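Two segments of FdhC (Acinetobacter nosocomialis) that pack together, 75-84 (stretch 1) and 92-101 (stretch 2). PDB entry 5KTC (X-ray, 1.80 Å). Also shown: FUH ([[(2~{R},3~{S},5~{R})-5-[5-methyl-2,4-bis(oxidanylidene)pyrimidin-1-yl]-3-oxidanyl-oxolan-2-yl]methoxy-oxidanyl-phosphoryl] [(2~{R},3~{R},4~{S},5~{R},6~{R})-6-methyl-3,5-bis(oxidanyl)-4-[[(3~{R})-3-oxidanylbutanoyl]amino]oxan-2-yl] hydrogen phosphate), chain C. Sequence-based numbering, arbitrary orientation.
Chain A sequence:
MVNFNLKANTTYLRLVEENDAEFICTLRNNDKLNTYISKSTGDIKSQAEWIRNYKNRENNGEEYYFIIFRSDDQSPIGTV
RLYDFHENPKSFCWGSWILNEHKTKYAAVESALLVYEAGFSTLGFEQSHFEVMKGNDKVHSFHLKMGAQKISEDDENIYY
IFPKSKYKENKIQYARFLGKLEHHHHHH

Stretch 1 75-84: SPIGTVRLYD
Stretch 2 92-101: FCWGSWILNE

Stretches 75-84 and 92-101 run antiparallel (strand axes 4.5 Å apart, 175° between directions) and bury 807 Å² between them; Y83 pairs with C93, L82 with W94, R81 with G95, T79 with I98 and G78 with L99, the register slipping by one at a beta bulge between T79 and R81. F92 (phi/psi -126/148, chi1 p) brings CD2 to 3.8 Å from L82 CD2 (L82 chi1 m, chi2 p). C93 N donates to Y83 O (2.8 Å) and Y83 N to C93 O (2.9 Å); C93 CB lies over the face of the Y83 ring (chi1 p), 4.1 Å from its centroid, and chi1 m sets SG. W94 (-142/161, chi1 p) turns its ring edge to V80 (-160/153, chi1 p), W94 CE3 to V80 CG2 3.4 Å, while FUH C4 covers one face, 3.5 Å from W94 CE2. G95 (163/-142) pairs with R81, G95 N to R81 O 3.0 Å and R81 N to G95 O 2.9 Å; a CB would clash with FUH O5, hydrogen-bonded to Y83 OH at 2.8 Å. S96 (42/42) lies in the bulge, CB toward stretch 1. S96 O accepts from T79 OG1 (-137/158, chi1 p) at 2.7 Å; S96 OG (chi1 m) accepts from R81 NE at 2.9 Å and donates to FUH O8 at 2.5 Å. R81, extended through chi1 and chi2 (t, t) and bent at chi3 (p), reaches FUH O10 from NH2 at 2.9 Å. The W97 (-102/110, chi1 t) CA-to-CB bond points away, yet W97 CD1 lies 3.7 Å from V80 CG2; V80, L82, F92, W94 and W97 are buried, their apolar surfaces suiting these contacts. I98 (-140/133, chi1 m) restores the ladder, I98 N to T79 O 3.1 Å and T79 N to I98 O 2.9 Å. L99 (chi1 m, chi2 t) faces G78 (168/-164), where a CB would strike I98 O and jam against the preceding carbonyl, calling for glycine. N100 N donates to I77 O at 2.8 Å.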

# COMPACT_ATOMS: atom_id res chain seq x y z
N SER A 75 -0.41 -17.23 0.38
CA SER A 75 -1.81 -17.00 0.25
C SER A 75 -2.06 -15.48 0.25
O SER A 75 -1.35 -14.74 0.96
CB SER A 75 -2.58 -17.70 1.38
OG SER A 75 -2.48 -17.05 2.63
N PRO A 76 -3.08 -15.03 -0.51
CA PRO A 76 -3.32 -13.60 -0.69
C PRO A 76 -4.04 -13.04 0.50
O PRO A 76 -4.95 -13.68 1.03
CB PRO A 76 -4.17 -13.56 -1.94
CG PRO A 76 -4.96 -14.83 -1.90
CD PRO A 76 -3.99 -15.83 -1.35
N ILE A 77 -3.55 -11.90 1.00
CA ILE A 77 -4.11 -11.27 2.20
C ILE A 77 -4.54 -9.80 1.96
O ILE A 77 -5.08 -9.20 2.84
CB ILE A 77 -3.13 -11.33 3.37
CG1 ILE A 77 -1.76 -10.68 3.00
CG2 ILE A 77 -2.88 -12.80 3.79
CD1 ILE A 77 -0.91 -10.45 4.25
N GLY A 78 -4.33 -9.25 0.76
CA GLY A 78 -4.82 -7.91 0.51
C GLY A 78 -4.34 -7.23 -0.74
O GLY A 78 -3.84 -7.89 -1.66
N THR A 79 -4.53 -5.89 -0.77
CA THR A 79 -4.21 -5.11 -1.91
C THR A 79 -3.52 -3.84 -1.52
O THR A 79 -3.67 -3.34 -0.39
CB THR A 79 -5.44 -4.72 -2.75
OG1 THR A 79 -6.37 -3.95 -1.96
CG2 THR A 79 -6.07 -5.94 -3.26
N VAL A 80 -2.77 -3.27 -2.48
CA VAL A 80 -2.31 -1.89 -2.28
C VAL A 80 -1.94 -1.31 -3.61
O VAL A 80 -1.57 -2.07 -4.53
CB VAL A 80 -1.15 -1.79 -1.24
CG1 VAL A 80 0.15 -2.39 -1.81
CG2 VAL A 80 -0.95 -0.35 -0.77
N ARG A 81 -2.04 -0.01 -3.72
CA ARG A 81 -1.84 0.67 -5.06
C ARG A 81 -1.12 1.98 -4.97
O ARG A 81 -1.38 2.76 -4.06
CB ARG A 81 -3.21 0.90 -5.68
CG ARG A 81 -3.28 1.29 -7.15
CD ARG A 81 -4.69 1.07 -7.74
NE ARG A 81 -5.66 1.91 -7.08
CZ ARG A 81 -6.35 2.99 -7.52
NH1 ARG A 81 -6.32 3.45 -8.76
NH2 ARG A 81 -7.13 3.59 -6.64
N LEU A 82 -0.25 2.23 -5.96
CA LEU A 82 0.37 3.49 -6.25
C LEU A 82 -0.19 4.06 -7.53
O LEU A 82 -0.29 3.36 -8.52
CB LEU A 82 1.87 3.39 -6.45
CG LEU A 82 2.65 3.06 -5.19
CD1 LEU A 82 2.38 1.63 -4.72
CD2 LEU A 82 4.09 3.26 -5.50
N TYR A 83 -0.62 5.31 -7.48
CA TYR A 83 -1.43 5.87 -8.58
C TYR A 83 -1.35 7.42 -8.54
O TYR A 83 -0.86 8.05 -7.58
CB TYR A 83 -2.89 5.29 -8.47
CG TYR A 83 -3.71 5.77 -7.27
CD1 TYR A 83 -3.49 5.28 -6.00
CD2 TYR A 83 -4.78 6.73 -7.42
CE1 TYR A 83 -4.25 5.71 -4.92
CE2 TYR A 83 -5.56 7.13 -6.35
CZ TYR A 83 -5.29 6.65 -5.08
OH TYR A 83 -6.06 7.00 -3.99
N ASP A 84 -1.82 8.04 -9.64
CA ASP A 84 -2.04 9.47 -9.72
C ASP A 84 -0.77 10.26 -9.48
O ASP A 84 -0.63 10.94 -8.45
CB ASP A 84 -3.14 9.88 -8.74
CG ASP A 84 -3.69 11.30 -8.98
OD1 ASP A 84 -3.41 11.88 -10.05
OD2 ASP A 84 -4.45 11.77 -8.09
N PHE A 92 3.55 10.80 -5.80
CA PHE A 92 2.66 9.68 -6.10
C PHE A 92 1.62 9.61 -5.01
O PHE A 92 1.90 9.99 -3.92
CB PHE A 92 3.40 8.32 -6.23
CG PHE A 92 3.96 7.77 -4.95
CD1 PHE A 92 5.18 8.21 -4.44
CD2 PHE A 92 3.28 6.79 -4.24
CE1 PHE A 92 5.69 7.72 -3.25
CE2 PHE A 92 3.80 6.30 -3.05
CZ PHE A 92 5.01 6.74 -2.57
N CYS A 93 0.42 9.16 -5.36
CA CYS A 93 -0.56 8.76 -4.36
C CYS A 93 -0.47 7.24 -4.06
O CYS A 93 -0.06 6.45 -4.91
CB CYS A 93 -1.99 9.09 -4.82
SG CYS A 93 -2.21 10.90 -5.14
N TRP A 94 -0.92 6.85 -2.88
CA TRP A 94 -1.13 5.45 -2.61
C TRP A 94 -2.38 5.24 -1.77
O TRP A 94 -2.94 6.17 -1.15
CB TRP A 94 0.09 4.77 -1.97
CG TRP A 94 0.38 4.99 -0.53
CD1 TRP A 94 0.99 6.07 0.04
CD2 TRP A 94 0.16 4.04 0.53
NE1 TRP A 94 1.14 5.85 1.40
CE2 TRP A 94 0.69 4.59 1.71
CE3 TRP A 94 -0.41 2.76 0.58
CZ2 TRP A 94 0.65 3.91 2.95
CZ3 TRP A 94 -0.42 2.07 1.82
CH2 TRP A 94 0.09 2.65 2.97
N GLY A 95 -2.83 4.02 -1.81
CA GLY A 95 -4.10 3.66 -1.20
C GLY A 95 -4.59 2.34 -1.73
O GLY A 95 -3.80 1.39 -1.94
N SER A 96 -5.91 2.23 -1.93
CA SER A 96 -6.54 0.93 -2.12
C SER A 96 -6.01 -0.15 -1.16
O SER A 96 -5.75 -1.31 -1.55
CB SER A 96 -6.50 0.45 -3.57
OG SER A 96 -6.94 1.41 -4.51
N TRP A 97 -5.83 0.26 0.09
CA TRP A 97 -4.95 -0.47 1.01
C TRP A 97 -5.88 -1.28 1.89
O TRP A 97 -6.62 -0.71 2.73
CB TRP A 97 -4.18 0.47 1.85
CG TRP A 97 -3.14 -0.15 2.73
CD1 TRP A 97 -2.37 -1.24 2.48
CD2 TRP A 97 -2.72 0.37 4.00
NE1 TRP A 97 -1.49 -1.43 3.54
CE2 TRP A 97 -1.67 -0.45 4.46
CE3 TRP A 97 -3.14 1.46 4.79
CZ2 TRP A 97 -1.06 -0.26 5.68
CZ3 TRP A 97 -2.52 1.67 6.03
CH2 TRP A 97 -1.46 0.82 6.44
N ILE A 98 -5.86 -2.59 1.68
CA ILE A 98 -6.80 -3.49 2.34
C ILE A 98 -6.07 -4.76 2.76
O ILE A 98 -5.31 -5.33 1.99
CB ILE A 98 -7.98 -3.91 1.46
CG1 ILE A 98 -8.65 -2.69 0.76
CG2 ILE A 98 -9.03 -4.54 2.35
CD1 ILE A 98 -9.53 -2.99 -0.42
N LEU A 99 -6.31 -5.17 4.00
CA LEU A 99 -5.78 -6.46 4.50
C LEU A 99 -6.94 -7.28 5.13
O LEU A 99 -7.71 -6.71 5.90
CB LEU A 99 -4.70 -6.21 5.53
CG LEU A 99 -3.36 -5.70 5.00
CD1 LEU A 99 -2.48 -5.29 6.15
CD2 LEU A 99 -2.62 -6.72 4.13
N ASN A 100 -7.02 -8.57 4.83
CA ASN A 100 -8.17 -9.37 5.34
C ASN A 100 -7.76 -10.07 6.62
O ASN A 100 -6.63 -9.90 7.09
CB ASN A 100 -8.68 -10.36 4.28
CG ASN A 100 -7.67 -11.43 3.89
OD1 ASN A 100 -6.75 -11.77 4.62
ND2 ASN A 100 -7.83 -11.94 2.67
N GLU A 101 -8.67 -10.87 7.17
CA GLU A 101 -8.43 -11.66 8.41
C GLU A 101 -7.19 -12.53 8.44
O GLU A 101 -6.66 -12.76 9.50
CB GLU A 101 -9.61 -12.62 8.65
CG GLU A 101 -10.40 -12.34 9.91
CD GLU A 101 -11.58 -13.31 10.06
OE1 GLU A 101 -11.86 -14.07 9.09
OE2 GLU A 101 -12.22 -13.31 11.14
O1 FUH C . -6.23 3.54 1.00
C1 FUH C . -6.17 4.76 1.14
C2 FUH C . -4.97 5.45 1.71
C3 FUH C . -4.15 4.55 2.59
O2 FUH C . -4.58 4.62 3.97
C4 FUH C . -2.70 4.98 2.58
N1 FUH C . -7.20 5.60 0.73
C5 FUH C . -8.26 5.09 -0.14
C6 FUH C . -9.65 5.55 0.35
O3 FUH C . -9.63 6.91 0.42
C7 FUH C . -10.77 5.23 -0.61
C8 FUH C . -12.12 5.92 -0.28
O4 FUH C . -10.42 5.63 -1.94
C9 FUH C . -8.04 5.59 -1.55
O5 FUH C . -6.86 5.03 -2.14
C10 FUH C . -9.15 5.16 -2.42
O6 FUH C . -9.14 3.74 -2.44
P1 FUH C . -9.97 2.91 -3.48
O7 FUH C . -11.39 2.75 -3.07
O8 FUH C . -9.25 1.56 -3.53
O9 FUH C . -9.74 3.44 -4.96
P2 FUH C . -10.42 4.63 -5.79
O10 FUH C . -9.32 5.45 -6.35
O11 FUH C . -11.33 5.38 -4.82
O12 FUH C . -11.17 3.78 -6.87
C11 FUH C . -11.51 4.36 -8.13
C12 FUH C . -12.74 3.66 -8.66
C13 FUH C . -13.85 3.48 -7.61
O13 FUH C . -15.16 3.58 -8.19
C14 FUH C . -13.71 2.04 -7.13
C15 FUH C . -13.19 1.37 -8.38
O14 FUH C . -12.39 2.34 -9.10
N2 FUH C . -12.24 0.26 -8.18
C16 FUH C . -11.01 0.46 -7.62
C17 FUH C . -10.11 -0.59 -7.51
C18 FUH C . -8.73 -0.41 -6.91
C19 FUH C . -10.55 -1.88 -7.96
O15 FUH C . -9.72 -2.88 -7.91
N3 FUH C . -11.76 -2.06 -8.50
C20 FUH C . -12.56 -0.99 -8.64
O16 FUH C . -13.77 -1.18 -9.15